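Local coordinates for protein 3,6-diketocamphane 1,6-monooxygenase (Pseudomonas putida, PDB 4UWM) that catalyses the FMNH2- and oxygen-dependent Baeyer-Villiger oxidation of a diketocamphane to a lactone, a step in the breakdown of (-)-camphor, at residues Lys137-Met142 against Lys164-Ala168; Lys269-Met273 against Leu311-Asp316; Pro276-Phe281 against Ala348-Tyr352. One frame throughout, in Å; residues are numbered along the deposited sequence. Where two conformers were deposited one is given.

Contact 1: Lys137-Met142 against Lys164-Ala168; sequences KNLNDM and KYWDA
Met142 lies across the Tyr165 ring, and its side chain is worth following outward from the helix. Met142 CB lies 4.1 Å from CH2 of the Trp166 indole. With chi1 at -64°, Met142 CG turns away from the carbonyl carbon and comes down over the Tyr165 phenol, 3.4 Å from the ring centroid and only 1° off the normal, a CH-pi contact about as central as it can be. Met142 SD continues over the same face, 4.4 Å from the Tyr165 centroid, making this a Met-aromatic pair. A bend at the last torsion keeps Met142 CE near Tyr165 CD1. Lys164 CB lies over the opposite face of the ring, offset toward its rim.

The phenol oxygen is held at the end of the ring. Asn138 N donates to Tyr165 OH at 3.1 Å, almost straight at 173°, and a water also reaches this hydroxyl, passing on to Asp141 OD2 and, in one conformer of Lys164, to its NZ. The other oxygen of Asp141 pairs with Arg144. Close by, Trp166 turns its edge to Met142 O, which lies 3.3 Å from Trp166 CZ3, while Glu145 takes up the backbone N atoms of Tyr165 and Trp166. Lys137 sends its amine to Asp167 of the second subunit, so the homodimer interface runs past this spot.

Asn138 is the N-cap of helix 139-155: its OD1 accepts from Asp141 N at 2.9 Å, in the carbonyl plane. What results is a capped helix start, tied by the tyrosine to the turn of the hairpin formed by strands 159-162 and 167-170.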
ATOM      1  N   LYS A 137     -15.165 -13.338 -18.912  1.00 51.36           N
ATOM      2  CA  LYS A 137     -13.762 -12.948 -18.838  1.00 44.56           C
ATOM      3  C   LYS A 137     -12.879 -14.139 -18.456  1.00 36.64           C
ATOM      4  O   LYS A 137     -13.300 -15.017 -17.706  1.00 44.08           O
ATOM      5  CB  LYS A 137     -13.593 -11.811 -17.822  1.00 38.77           C
ATOM      6  CG  LYS A 137     -14.539 -10.645 -18.040  1.00 34.58           C
ATOM      7  CD  LYS A 137     -14.134  -9.429 -17.224  1.00 31.92           C
ATOM      8  CE  LYS A 137     -15.264  -8.401 -17.173  1.00 34.20           C
ATOM      9  NZ  LYS A 137     -14.852  -7.135 -16.511  1.00 34.15           N
ATOM     10  N   ASN A 138     -11.651 -14.163 -18.951  1.00 30.07           N
ATOM     11  CA  ASN A 138     -10.742 -15.250 -18.629  1.00 24.61           C
ATOM     12  C   ASN A 138      -9.595 -14.770 -17.731  1.00 26.26           C
ATOM     13  O   ASN A 138      -8.765 -13.958 -18.154  1.00 24.11           O
ATOM     14  CB  ASN A 138     -10.182 -15.855 -19.907  1.00 30.89           C
ATOM     15  CG  ASN A 138      -9.292 -17.044 -19.641  1.00 31.31           C
ATOM     16  OD1 ASN A 138      -8.095 -16.904 -19.411  1.00 31.33           O
ATOM     17  ND2 ASN A 138      -9.879 -18.234 -19.679  1.00 38.65           N
ATOM     18  N   LEU A 139      -9.520 -15.301 -16.512  1.00 24.71           N
ATOM     19  CA  LEU A 139      -8.523 -14.828 -15.534  1.00 23.51           C
ATOM     20  C   LEU A 139      -7.085 -14.981 -16.022  1.00 22.34           C
ATOM     21  O   LEU A 139      -6.294 -14.070 -15.860  1.00 24.88           O
ATOM     22  CB  LEU A 139      -8.705 -15.489 -14.162  1.00 21.91           C
ATOM     23  CG  LEU A 139      -9.985 -15.109 -13.394  1.00 24.66           C
ATOM     24  CD1 LEU A 139     -10.250 -16.095 -12.271  1.00 24.62           C
ATOM     25  CD2 LEU A 139      -9.936 -13.687 -12.851  1.00 22.82           C
ATOM     26  N   ASN A 140      -6.746 -16.108 -16.642  1.00 20.72           N
ATOM     27  CA  ASN A 140      -5.368 -16.315 -17.144  1.00 21.39           C
ATOM     28  C   ASN A 140      -4.978 -15.359 -18.274  1.00 25.40           C
ATOM     29  O   ASN A 140      -3.829 -14.910 -18.343  1.00 23.28           O
ATOM     30  CB  ASN A 140      -5.137 -17.780 -17.548  1.00 29.62           C
ATOM     31  CG  ASN A 140      -5.154 -18.730 -16.350  1.00 34.75           C
ATOM     32  OD1 ASN A 140      -4.664 -18.410 -15.252  1.00 34.36           O
ATOM     33  ND2 ASN A 140      -5.719 -19.901 -16.555  1.00 36.90           N
ATOM     34  N   ASP A 141      -5.933 -15.050 -19.152  1.00 24.46           N
ATOM     35  CA  ASP A 141      -5.719 -14.045 -20.199  1.00 26.59           C
ATOM     36  C   ASP A 141      -5.516 -12.655 -19.573  1.00 23.24           C
ATOM     37  O   ASP A 141      -4.670 -11.881 -20.023  1.00 22.63           O
ATOM     38  CB  ASP A 141      -6.913 -13.970 -21.151  1.00 29.37           C
ATOM     39  CG  ASP A 141      -7.059 -15.208 -22.029  1.00 37.92           C
ATOM     40  OD1 ASP A 141      -6.092 -15.992 -22.154  1.00 33.88           O
ATOM     41  OD2 ASP A 141      -8.157 -15.379 -22.612  1.00 40.05           O
ATOM     42  N   MET A 142      -6.309 -12.357 -18.541  1.00 22.83           N
ATOM     43  CA  MET A 142      -6.115 -11.142 -17.732  1.00 19.06           C
ATOM     44  C   MET A 142      -4.707 -11.059 -17.145  1.00 21.70           C
ATOM     45  O   MET A 142      -4.063 -10.009 -17.251  1.00 20.57           O
ATOM     46  CB  MET A 142      -7.194 -10.998 -16.655  1.00 19.57           C
ATOM     47  CG  MET A 142      -8.562 -10.828 -17.248  1.00 20.87           C
ATOM     48  SD  MET A 142      -9.909 -10.690 -16.074  1.00 22.92           S
ATOM     49  CE  MET A 142      -9.851  -8.943 -15.669  1.00 17.69           C
ATOM     50  N   LYS A 164      -7.851  -5.957 -24.361  1.00 26.79           N
ATOM     51  CA  LYS A 164      -9.162  -6.545 -24.125  0.60 29.18           C
ATOM     52  C   LYS A 164      -9.685  -6.167 -22.739  1.00 29.09           C
ATOM     53  O   LYS A 164     -10.905  -6.017 -22.523  1.00 24.78           O
ATOM     54  CB  LYS A 164      -9.104  -8.072 -24.268  0.60 29.94           C
ATOM     55  CG  LYS A 164     -10.464  -8.707 -24.516  0.60 38.81           C
ATOM     56  CD  LYS A 164     -10.461 -10.208 -24.285  0.60 36.68           C
ATOM     57  CE  LYS A 164     -11.882 -10.740 -24.319  0.60 43.26           C
ATOM     58  NZ  LYS A 164     -11.905 -12.212 -24.109  0.60 48.65           N
ATOM     59  N   TYR A 165      -8.762  -6.003 -21.797  1.00 25.41           N
ATOM     60  CA  TYR A 165      -9.146  -5.794 -20.406  1.00 19.97           C
ATOM     61  C   TYR A 165      -8.781  -4.419 -19.858  1.00 21.82           C
ATOM     62  O   TYR A 165      -9.488  -3.885 -18.988  1.00 22.13           O
ATOM     63  CB  TYR A 165      -8.543  -6.908 -19.538  1.00 20.97           C
ATOM     64  CG  TYR A 165      -9.046  -8.287 -19.924  1.00 21.80           C
ATOM     65  CD1 TYR A 165     -10.367  -8.651 -19.665  1.00 25.24           C
ATOM     66  CD2 TYR A 165      -8.208  -9.220 -20.538  1.00 22.00           C
ATOM     67  CE1 TYR A 165     -10.843  -9.901 -20.021  1.00 29.18           C
ATOM     68  CE2 TYR A 165      -8.684 -10.483 -20.903  1.00 24.93           C
ATOM     69  CZ  TYR A 165     -10.004 -10.807 -20.630  1.00 27.96           C
ATOM     70  OH  TYR A 165     -10.533 -12.039 -20.953  1.00 35.59           O
ATOM     71  N   TRP A 166      -7.678  -3.853 -20.336  1.00 20.09           N
ATOM     72  CA  TRP A 166      -7.290  -2.510 -19.900  1.00 21.66           C
ATOM     73  C   TRP A 166      -6.767  -1.634 -21.025  1.00 19.29           C
ATOM     74  O   TRP A 166      -6.197  -2.129 -21.990  1.00 22.66           O
ATOM     75  CB  TRP A 166      -6.170  -2.570 -18.855  1.00 18.25           C
ATOM     76  CG  TRP A 166      -6.525  -3.307 -17.610  1.00 18.95           C
ATOM     77  CD1 TRP A 166      -7.230  -2.836 -16.545  1.00 19.15           C
ATOM     78  CD2 TRP A 166      -6.177  -4.664 -17.296  1.00 19.95           C
ATOM     79  NE1 TRP A 166      -7.336  -3.804 -15.581  1.00 17.44           N
ATOM     80  CE2 TRP A 166      -6.691  -4.935 -16.006  1.00 16.46           C
ATOM     81  CE3 TRP A 166      -5.463  -5.665 -17.968  1.00 21.33           C
ATOM     82  CZ2 TRP A 166      -6.533  -6.170 -15.372  1.00 16.15           C
ATOM     83  CZ3 TRP A 166      -5.299  -6.921 -17.322  1.00 21.86           C
ATOM     84  CH2 TRP A 166      -5.839  -7.148 -16.039  1.00 18.78           C
ATOM     85  N   ASP A 167      -6.900  -0.325 -20.840  1.00 21.83           N
ATOM     86  CA  ASP A 167      -6.085   0.633 -21.588  1.00 21.73           C
ATOM     87  C   ASP A 167      -4.953   1.125 -20.685  1.00 22.35           C
ATOM     88  O   ASP A 167      -5.177   1.432 -19.515  1.00 20.35           O
ATOM     89  CB  ASP A 167      -6.940   1.820 -22.030  1.00 22.14           C
ATOM     90  CG  ASP A 167      -8.034   1.411 -22.983  1.00 25.76           C
ATOM     91  OD1 ASP A 167      -7.814   0.484 -23.782  1.00 27.75           O
ATOM     92  OD2 ASP A 167      -9.122   1.993 -22.906  1.00 34.51           O
ATOM     93  N   ALA A 168      -3.745   1.209 -21.225  1.00 18.60           N
ATOM     94  CA  ALA A 168      -2.597   1.654 -20.455  1.00 18.97           C
ATOM     95  C   ALA A 168      -1.503   2.132 -21.383  1.00 21.31           C
ATOM     96  O   ALA A 168      -1.509   1.820 -22.563  1.00 23.66           O
ATOM     97  CB  ALA A 168      -2.079   0.502 -19.597  1.00 18.38           C
TER
HETATM   98  O   HOH W   1      -9.719 -13.442 -22.808  1.00 43.87           O

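Contact 2: Lys269-Met273 against Leu311-Asp316; sequences KRLVM and LEFLVD
Lys269 NZ is gripped by two carboxylates from the facing helix. Asp316 OD1 accepts from Lys269 NZ at 2.7 Å through its syn lone pair, and Glu312 OE2 from the same NZ at 2.8 Å through its anti one. Asp316 OD2 adds a weak third bond. The lysine is extended, starting with CG opposite the backbone N (chi1 176°), which lays its methylene chain across the gap between the helices before the amine arrives at the acids. Glu312 and Asp316 are one helical turn apart, spaced to receive it between them. Two negative groups around one amine would probably favour its charged form.

Beneath this polar edge the contact turns apolar. On its way out, Lys269 CG passes Val315 CG1 at 3.8 Å. Val315 CG2 meets Val272 CG1 tip to tip at 3.7 Å and lies 3.5 Å from Met273 SD. Folded at both chi2 and chi3, Met273 runs alongside Leu311, the two chains pointing opposite ways, with Met273 SD 4.0 Å from Leu311 CG and its CE near Glu312 CB. These Met273 contacts are those of one of two conformers and may vary.

Segments 269-273 and 311-316 run roughly antiparallel, at 141°, with their axes 10.7 Å apart at closest approach, a spacing bridged by the lysine and methionine chains and the facing valines. On their inner side, Val272 leans on Ile277 and Leu311 on Glu282 of helix 276-291, so three helices meet here. Val272 also reaches Phe260 of strand 254-261, which seats helix 265-274 against the parallel beta-sheet of the barrel.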
ATOM      1  N   LYS A 269       6.304 -32.186  18.725  1.00 44.86           N
ATOM      2  CA  LYS A 269       5.011 -32.780  18.404  1.00 39.77           C
ATOM      3  C   LYS A 269       3.895 -32.225  19.292  1.00 37.95           C
ATOM      4  O   LYS A 269       2.818 -31.896  18.790  1.00 40.71           O
ATOM      5  CB  LYS A 269       5.062 -34.318  18.472  1.00 45.44           C
ATOM      6  CG  LYS A 269       3.716 -34.990  18.250  1.00 44.48           C
ATOM      7  CD  LYS A 269       3.817 -36.491  18.026  1.00 47.50           C
ATOM      8  CE  LYS A 269       2.419 -37.087  17.945  1.00 54.59           C
ATOM      9  NZ  LYS A 269       2.402 -38.454  17.358  1.00 54.90           N
ATOM     10  N   ARG A 270       4.157 -32.125  20.597  1.00 42.34           N
ATOM     11  CA  ARG A 270       3.142 -31.664  21.546  0.70 41.84           C
ATOM     12  C   ARG A 270       2.747 -30.209  21.285  1.00 37.68           C
ATOM     13  O   ARG A 270       1.567 -29.872  21.320  1.00 36.99           O
ATOM     14  CB  ARG A 270       3.605 -31.840  22.994  0.70 45.33           C
ATOM     15  CG  ARG A 270       2.474 -31.720  24.008  0.70 48.37           C
ATOM     16  CD  ARG A 270       2.992 -31.696  25.441  0.70 55.67           C
ATOM     17  NE  ARG A 270       3.902 -30.577  25.677  0.70 51.30           N
ATOM     18  CZ  ARG A 270       3.531 -29.301  25.733  0.70 45.38           C
ATOM     19  NH1 ARG A 270       2.257 -28.960  25.563  0.70 44.10           N
ATOM     20  NH2 ARG A 270       4.442 -28.363  25.947  0.70 44.27           N
ATOM     21  N   LEU A 271       3.733 -29.359  21.016  1.00 38.84           N
ATOM     22  CA  LEU A 271       3.480 -27.949  20.730  1.00 38.56           C
ATOM     23  C   LEU A 271       2.637 -27.752  19.459  1.00 35.79           C
ATOM     24  O   LEU A 271       1.779 -26.867  19.410  1.00 31.18           O
ATOM     25  CB  LEU A 271       4.800 -27.170  20.668  1.00 39.95           C
ATOM     26  CG  LEU A 271       5.466 -26.877  22.024  1.00 41.06           C
ATOM     27  CD1 LEU A 271       6.917 -26.456  21.842  1.00 33.33           C
ATOM     28  CD2 LEU A 271       4.707 -25.860  22.868  1.00 34.40           C
ATOM     29  N   VAL A 272       2.880 -28.598  18.459  1.00 33.95           N
ATOM     30  CA  VAL A 272       2.083 -28.620  17.233  1.00 31.20           C
ATOM     31  C   VAL A 272       0.668 -29.094  17.525  1.00 34.57           C
ATOM     32  O   VAL A 272      -0.298 -28.409  17.198  1.00 32.35           O
ATOM     33  CB  VAL A 272       2.718 -29.522  16.137  1.00 32.86           C
ATOM     34  CG1 VAL A 272       1.781 -29.686  14.945  1.00 32.93           C
ATOM     35  CG2 VAL A 272       4.059 -28.983  15.688  1.00 29.48           C
ATOM     36  N   MET A 273       0.544 -30.264  18.152  1.00 38.30           N
ATOM     37  CA  MET A 273      -0.767 -30.853  18.440  0.70 33.48           C
ATOM     38  C   MET A 273      -1.634 -29.950  19.305  1.00 32.01           C
ATOM     39  O   MET A 273      -2.852 -29.847  19.096  1.00 34.16           O
ATOM     40  CB  MET A 273      -0.623 -32.211  19.154  0.70 38.79           C
ATOM     41  CG  MET A 273       0.086 -33.306  18.377  0.70 33.78           C
ATOM     42  SD  MET A 273      -0.791 -33.906  16.930  0.70 39.22           S
ATOM     43  CE  MET A 273      -2.280 -34.605  17.641  0.70 48.56           C
ATOM     44  N   LEU A 311      -5.016 -35.170  12.028  1.00 37.78           N
ATOM     45  CA  LEU A 311      -3.961 -34.282  12.500  1.00 40.67           C
ATOM     46  C   LEU A 311      -2.678 -35.030  12.851  1.00 45.32           C
ATOM     47  O   LEU A 311      -1.603 -34.686  12.358  1.00 38.30           O
ATOM     48  CB  LEU A 311      -4.452 -33.448  13.692  1.00 35.41           C
ATOM     49  CG  LEU A 311      -3.492 -32.464  14.360  1.00 40.46           C
ATOM     50  CD1 LEU A 311      -2.831 -31.528  13.352  1.00 44.27           C
ATOM     51  CD2 LEU A 311      -4.244 -31.674  15.422  1.00 41.77           C
ATOM     52  N   GLU A 312      -2.797 -36.065  13.684  1.00 45.04           N
ATOM     53  CA  GLU A 312      -1.633 -36.823  14.122  1.00 36.80           C
ATOM     54  C   GLU A 312      -0.911 -37.501  12.964  1.00 32.03           C
ATOM     55  O   GLU A 312       0.319 -37.560  12.949  1.00 37.57           O
ATOM     56  CB  GLU A 312      -2.015 -37.852  15.201  1.00 48.58           C
ATOM     57  CG  GLU A 312      -0.821 -38.602  15.776  1.00 49.11           C
ATOM     58  CD  GLU A 312      -1.119 -39.297  17.093  1.00 58.72           C
ATOM     59  OE1 GLU A 312      -2.253 -39.795  17.276  1.00 53.66           O
ATOM     60  OE2 GLU A 312      -0.207 -39.340  17.947  1.00 61.92           O
ATOM     61  N   PHE A 313      -1.668 -37.993  11.986  1.00 34.89           N
ATOM     62  CA  PHE A 313      -1.049 -38.523  10.782  1.00 36.42           C
ATOM     63  C   PHE A 313      -0.150 -37.472  10.112  1.00 39.55           C
ATOM     64  O   PHE A 313       0.998 -37.757   9.749  1.00 40.71           O
ATOM     65  CB  PHE A 313      -2.091 -39.036   9.788  1.00 38.91           C
ATOM     66  CG  PHE A 313      -1.542 -39.220   8.401  1.00 46.56           C
ATOM     67  CD1 PHE A 313      -0.680 -40.277   8.114  1.00 48.58           C
ATOM     68  CD2 PHE A 313      -1.845 -38.313   7.387  1.00 43.23           C
ATOM     69  CE1 PHE A 313      -0.145 -40.436   6.842  1.00 51.52           C
ATOM     70  CE2 PHE A 313      -1.314 -38.469   6.114  1.00 47.21           C
ATOM     71  CZ  PHE A 313      -0.463 -39.532   5.840  1.00 47.06           C
ATOM     72  N   LEU A 314      -0.688 -36.263   9.950  1.00 42.45           N
ATOM     73  CA  LEU A 314       0.045 -35.150   9.336  1.00 36.82           C
ATOM     74  C   LEU A 314       1.280 -34.798  10.157  1.00 33.26           C
ATOM     75  O   LEU A 314       2.375 -34.682   9.618  1.00 35.59           O
ATOM     76  CB  LEU A 314      -0.874 -33.921   9.157  1.00 31.24           C
ATOM     77  CG  LEU A 314      -2.036 -34.028   8.162  1.00 33.11           C
ATOM     78  CD1 LEU A 314      -2.894 -32.771   8.178  1.00 34.20           C
ATOM     79  CD2 LEU A 314      -1.546 -34.308   6.745  1.00 33.70           C
ATOM     80  N   VAL A 315       1.109 -34.672  11.467  1.00 36.95           N
ATOM     81  CA  VAL A 315       2.234 -34.358  12.353  1.00 36.59           C
ATOM     82  C   VAL A 315       3.344 -35.410  12.293  1.00 40.95           C
ATOM     83  O   VAL A 315       4.530 -35.066  12.293  1.00 41.71           O
ATOM     84  CB  VAL A 315       1.755 -34.132  13.802  1.00 38.86           C
ATOM     85  CG1 VAL A 315       2.911 -33.746  14.701  1.00 39.97           C
ATOM     86  CG2 VAL A 315       0.698 -33.043  13.837  1.00 37.47           C
ATOM     87  N   ASP A 316       2.958 -36.682  12.208  1.00 46.84           N
ATOM     88  CA  ASP A 316       3.917 -37.797  12.217  1.00 46.71           C
ATOM     89  C   ASP A 316       4.616 -38.082  10.880  1.00 48.49           C
ATOM     90  O   ASP A 316       5.772 -38.509  10.859  1.00 57.47           O
ATOM     91  CB  ASP A 316       3.228 -39.077  12.710  1.00 45.42           C
ATOM     92  CG  ASP A 316       2.897 -39.035  14.191  1.00 46.66           C
ATOM     93  OD1 ASP A 316       3.648 -38.415  14.966  1.00 46.63           O
ATOM     94  OD2 ASP A 316       1.879 -39.635  14.588  1.00 54.81           O
TER

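Contact 3: Pro276-Phe281 against Ala348-Tyr352; sequences PIGYCF and AHDYY
Chi1 of -83° at His349 and -89° at Tyr351 brings both rings against the first turns of helix 276-291. The Tyr351 ring lies under Pro276, whose CG stands 3.5 Å from the ring centroid and 7° off its normal, a CH-pi contact, with CD 3.6 Å from Tyr351 CZ. Ile277 CG1 comes to the edge of the same phenol. A water links Tyr351 OH, at 2.5 Å, to Ile277 N.

Between these two aromatic residues, Asp350 forms an inverse gamma turn. It lies in the loop leaving strand 343-347, at the C-terminal end of a barrel strand in this TIM-barrel-type luciferase fold, and its carboxylate pairs with Arg17. Replacing Tyr351 by an alanine would probably uncover the Pro276 ring, leave a gap beside Ile277 and deprive the water of its phenol partner.

His349 presents its edge to Cys280, SG being 3.7 Å from CE1, while Ile277 CG1 packs 3.8 Å from CG of the imidazole. Phe281 CE2 approaches the imidazole at NE2, which hydrogen-bonds to a triethylene glycol, probably from the crystallisation liquor. The His349 side chain is about 7 Å from that of His10, an FMN-binding residue.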
ATOM      1  N   PRO A 276      -1.293 -23.354  18.137  1.00 34.95           N
ATOM      2  CA  PRO A 276      -1.897 -22.653  16.986  1.00 27.21           C
ATOM      3  C   PRO A 276      -1.965 -23.486  15.697  1.00 23.37           C
ATOM      4  O   PRO A 276      -2.973 -23.437  15.007  1.00 25.01           O
ATOM      5  CB  PRO A 276      -0.955 -21.473  16.782  1.00 25.10           C
ATOM      6  CG  PRO A 276      -0.503 -21.143  18.167  1.00 27.33           C
ATOM      7  CD  PRO A 276      -0.356 -22.475  18.871  1.00 29.56           C
ATOM      8  N   ILE A 277      -0.906 -24.225  15.387  1.00 24.63           N
ATOM      9  CA  ILE A 277      -0.853 -25.052  14.164  1.00 24.98           C
ATOM     10  C   ILE A 277      -1.924 -26.147  14.185  1.00 29.83           C
ATOM     11  O   ILE A 277      -2.763 -26.220  13.292  1.00 24.65           O
ATOM     12  CB  ILE A 277       0.565 -25.607  13.905  1.00 25.15           C
ATOM     13  CG1 ILE A 277       1.564 -24.456  13.807  1.00 25.67           C
ATOM     14  CG2 ILE A 277       0.612 -26.513  12.675  1.00 27.92           C
ATOM     15  CD1 ILE A 277       3.026 -24.838  13.915  1.00 26.24           C
ATOM     16  N   GLY A 278      -1.933 -26.966  15.239  1.00 31.40           N
ATOM     17  CA  GLY A 278      -2.954 -27.996  15.369  1.00 23.48           C
ATOM     18  C   GLY A 278      -4.350 -27.432  15.378  1.00 21.64           C
ATOM     19  O   GLY A 278      -5.256 -28.034  14.815  1.00 25.62           O
ATOM     20  N   TYR A 279      -4.529 -26.269  16.012  1.00 24.02           N
ATOM     21  CA  TYR A 279      -5.831 -25.594  16.047  1.00 24.55           C
ATOM     22  C   TYR A 279      -6.347 -25.218  14.641  1.00 27.59           C
ATOM     23  O   TYR A 279      -7.509 -25.477  14.291  1.00 26.51           O
ATOM     24  CB  TYR A 279      -5.797 -24.343  16.955  1.00 25.14           C
ATOM     25  CG  TYR A 279      -7.130 -23.643  17.016  1.00 26.00           C
ATOM     26  CD1 TYR A 279      -8.172 -24.145  17.805  1.00 32.74           C
ATOM     27  CD2 TYR A 279      -7.383 -22.509  16.241  1.00 26.68           C
ATOM     28  CE1 TYR A 279      -9.415 -23.524  17.835  1.00 29.94           C
ATOM     29  CE2 TYR A 279      -8.617 -21.888  16.264  1.00 25.65           C
ATOM     30  CZ  TYR A 279      -9.627 -22.395  17.071  1.00 32.13           C
ATOM     31  OH  TYR A 279     -10.847 -21.773  17.099  1.00 39.36           O
ATOM     32  N   CYS A 280      -5.473 -24.598  13.850  1.00 27.25           N
ATOM     33  CA  CYS A 280      -5.842 -24.149  12.498  1.00 23.80           C
ATOM     34  C   CYS A 280      -6.190 -25.361  11.629  1.00 22.62           C
ATOM     35  O   CYS A 280      -7.245 -25.402  10.994  1.00 25.30           O
ATOM     36  CB  CYS A 280      -4.687 -23.370  11.872  1.00 23.41           C
ATOM     37  SG  CYS A 280      -5.039 -22.794  10.190  1.00 23.50           S
ATOM     38  N   PHE A 281      -5.309 -26.356  11.634  1.00 26.13           N
ATOM     39  CA  PHE A 281      -5.540 -27.590  10.875  1.00 27.91           C
ATOM     40  C   PHE A 281      -6.814 -28.313  11.258  1.00 28.02           C
ATOM     41  O   PHE A 281      -7.596 -28.669  10.389  1.00 29.48           O
ATOM     42  CB  PHE A 281      -4.338 -28.525  10.947  1.00 27.78           C
ATOM     43  CG  PHE A 281      -3.307 -28.245   9.895  1.00 28.60           C
ATOM     44  CD1 PHE A 281      -3.403 -28.839   8.644  1.00 26.44           C
ATOM     45  CD2 PHE A 281      -2.266 -27.359  10.137  1.00 27.96           C
ATOM     46  CE1 PHE A 281      -2.463 -28.581   7.661  1.00 26.87           C
ATOM     47  CE2 PHE A 281      -1.323 -27.093   9.157  1.00 28.37           C
ATOM     48  CZ  PHE A 281      -1.420 -27.708   7.917  1.00 28.43           C
ATOM     49  N   ALA A 348       3.680 -19.492   8.329  1.00 25.87           N
ATOM     50  CA  ALA A 348       3.514 -18.776   9.590  1.00 23.94           C
ATOM     51  C   ALA A 348       2.119 -19.015  10.148  1.00 29.55           C
ATOM     52  O   ALA A 348       1.122 -18.976   9.409  1.00 30.49           O
ATOM     53  CB  ALA A 348       3.787 -17.282   9.418  1.00 21.89           C
ATOM     54  N   HIS A 349       2.042 -19.295  11.449  1.00 24.04           N
ATOM     55  CA  HIS A 349       0.742 -19.474  12.088  1.00 21.30           C
ATOM     56  C   HIS A 349       0.460 -18.436  13.173  1.00 18.43           C
ATOM     57  O   HIS A 349       1.326 -17.653  13.515  1.00 20.69           O
ATOM     58  CB  HIS A 349       0.592 -20.912  12.592  1.00 19.96           C
ATOM     59  CG  HIS A 349       0.141 -21.842  11.522  1.00 15.98           C
ATOM     60  ND1 HIS A 349      -1.188 -22.027  11.216  1.00 17.52           N
ATOM     61  CD2 HIS A 349       0.842 -22.555  10.613  1.00 16.11           C
ATOM     62  CE1 HIS A 349      -1.290 -22.867  10.202  1.00 14.95           C
ATOM     63  NE2 HIS A 349      -0.072 -23.213   9.827  1.00 16.30           N
ATOM     64  N   ASP A 350      -0.758 -18.420  13.697  1.00 18.13           N
ATOM     65  CA  ASP A 350      -1.162 -17.358  14.608  1.00 17.05           C
ATOM     66  C   ASP A 350      -0.604 -17.580  16.025  1.00 23.93           C
ATOM     67  O   ASP A 350      -1.305 -18.106  16.897  1.00 23.00           O
ATOM     68  CB  ASP A 350      -2.687 -17.219  14.640  1.00 18.95           C
ATOM     69  CG  ASP A 350      -3.149 -15.991  15.404  1.00 15.73           C
ATOM     70  OD1 ASP A 350      -2.345 -15.369  16.105  1.00 19.01           O
ATOM     71  OD2 ASP A 350      -4.327 -15.656  15.294  1.00 19.02           O
ATOM     72  N   TYR A 351       0.640 -17.148  16.213  1.00 22.02           N
ATOM     73  CA  TYR A 351       1.348 -17.159  17.493  1.00 27.15           C
ATOM     74  C   TYR A 351       1.468 -15.775  18.112  1.00 25.50           C
ATOM     75  O   TYR A 351       2.307 -15.528  19.000  1.00 24.40           O
ATOM     76  CB  TYR A 351       2.744 -17.728  17.291  1.00 24.41           C
ATOM     77  CG  TYR A 351       2.818 -19.219  17.448  1.00 28.95           C
ATOM     78  CD1 TYR A 351       2.951 -19.804  18.717  1.00 33.26           C
ATOM     79  CD2 TYR A 351       2.781 -20.053  16.336  1.00 30.10           C
ATOM     80  CE1 TYR A 351       3.034 -21.185  18.862  1.00 29.99           C
ATOM     81  CE2 TYR A 351       2.864 -21.430  16.470  1.00 33.40           C
ATOM     82  CZ  TYR A 351       3.001 -21.987  17.733  1.00 34.47           C
ATOM     83  OH  TYR A 351       3.075 -23.348  17.845  1.00 33.65           O
ATOM     84  N   TYR A 352       0.609 -14.873  17.655  1.00 21.08           N
ATOM     85  CA  TYR A 352       0.661 -13.488  18.077  1.00 20.63           C
ATOM     86  C   TYR A 352       0.547 -13.331  19.606  1.00 22.98           C
ATOM     87  O   TYR A 352       1.221 -12.470  20.172  1.00 22.07           O
ATOM     88  CB  TYR A 352      -0.468 -12.712  17.422  1.00 18.19           C
ATOM     89  CG  TYR A 352      -0.504 -11.232  17.725  1.00 17.64           C
ATOM     90  CD1 TYR A 352       0.612 -10.417  17.525  1.00 20.10           C
ATOM     91  CD2 TYR A 352      -1.676 -10.639  18.180  1.00 16.58           C
ATOM     92  CE1 TYR A 352       0.559  -9.052  17.765  1.00 19.82           C
ATOM     93  CE2 TYR A 352      -1.731  -9.280  18.432  1.00 20.80           C
ATOM     94  CZ  TYR A 352      -0.622  -8.491  18.203  1.00 22.15           C
ATOM     95  OH  TYR A 352      -0.703  -7.136  18.438  1.00 21.19           O
TER
HETATM   96  O   HOH W   2       1.376 -25.095  17.192  1.00 28.85           O

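Contacts 2 and 3 are neighbours, their centres about 12 Å apart, whereas contact 1 lies on the opposite side of the chain's centre, about 44 Å from contact 2 and about 37 Å from contact 3, centre to centre. Helices 265-274 and 276-291 are consecutive, and Leu314 of contact 2 packs on Phe281 of contact 3. Chemistry follows depth. Contact 3 is buried and relies on rings, a proline and a sulfur, with no direct hydrogen bond across it. Contact 2, partly buried, combines an apolar interior with a salt-bridge network at its edge. Contact 1, at the surface by the dimer partner, joins an aromatic centre to a direct hydrogen bond and a water bridge.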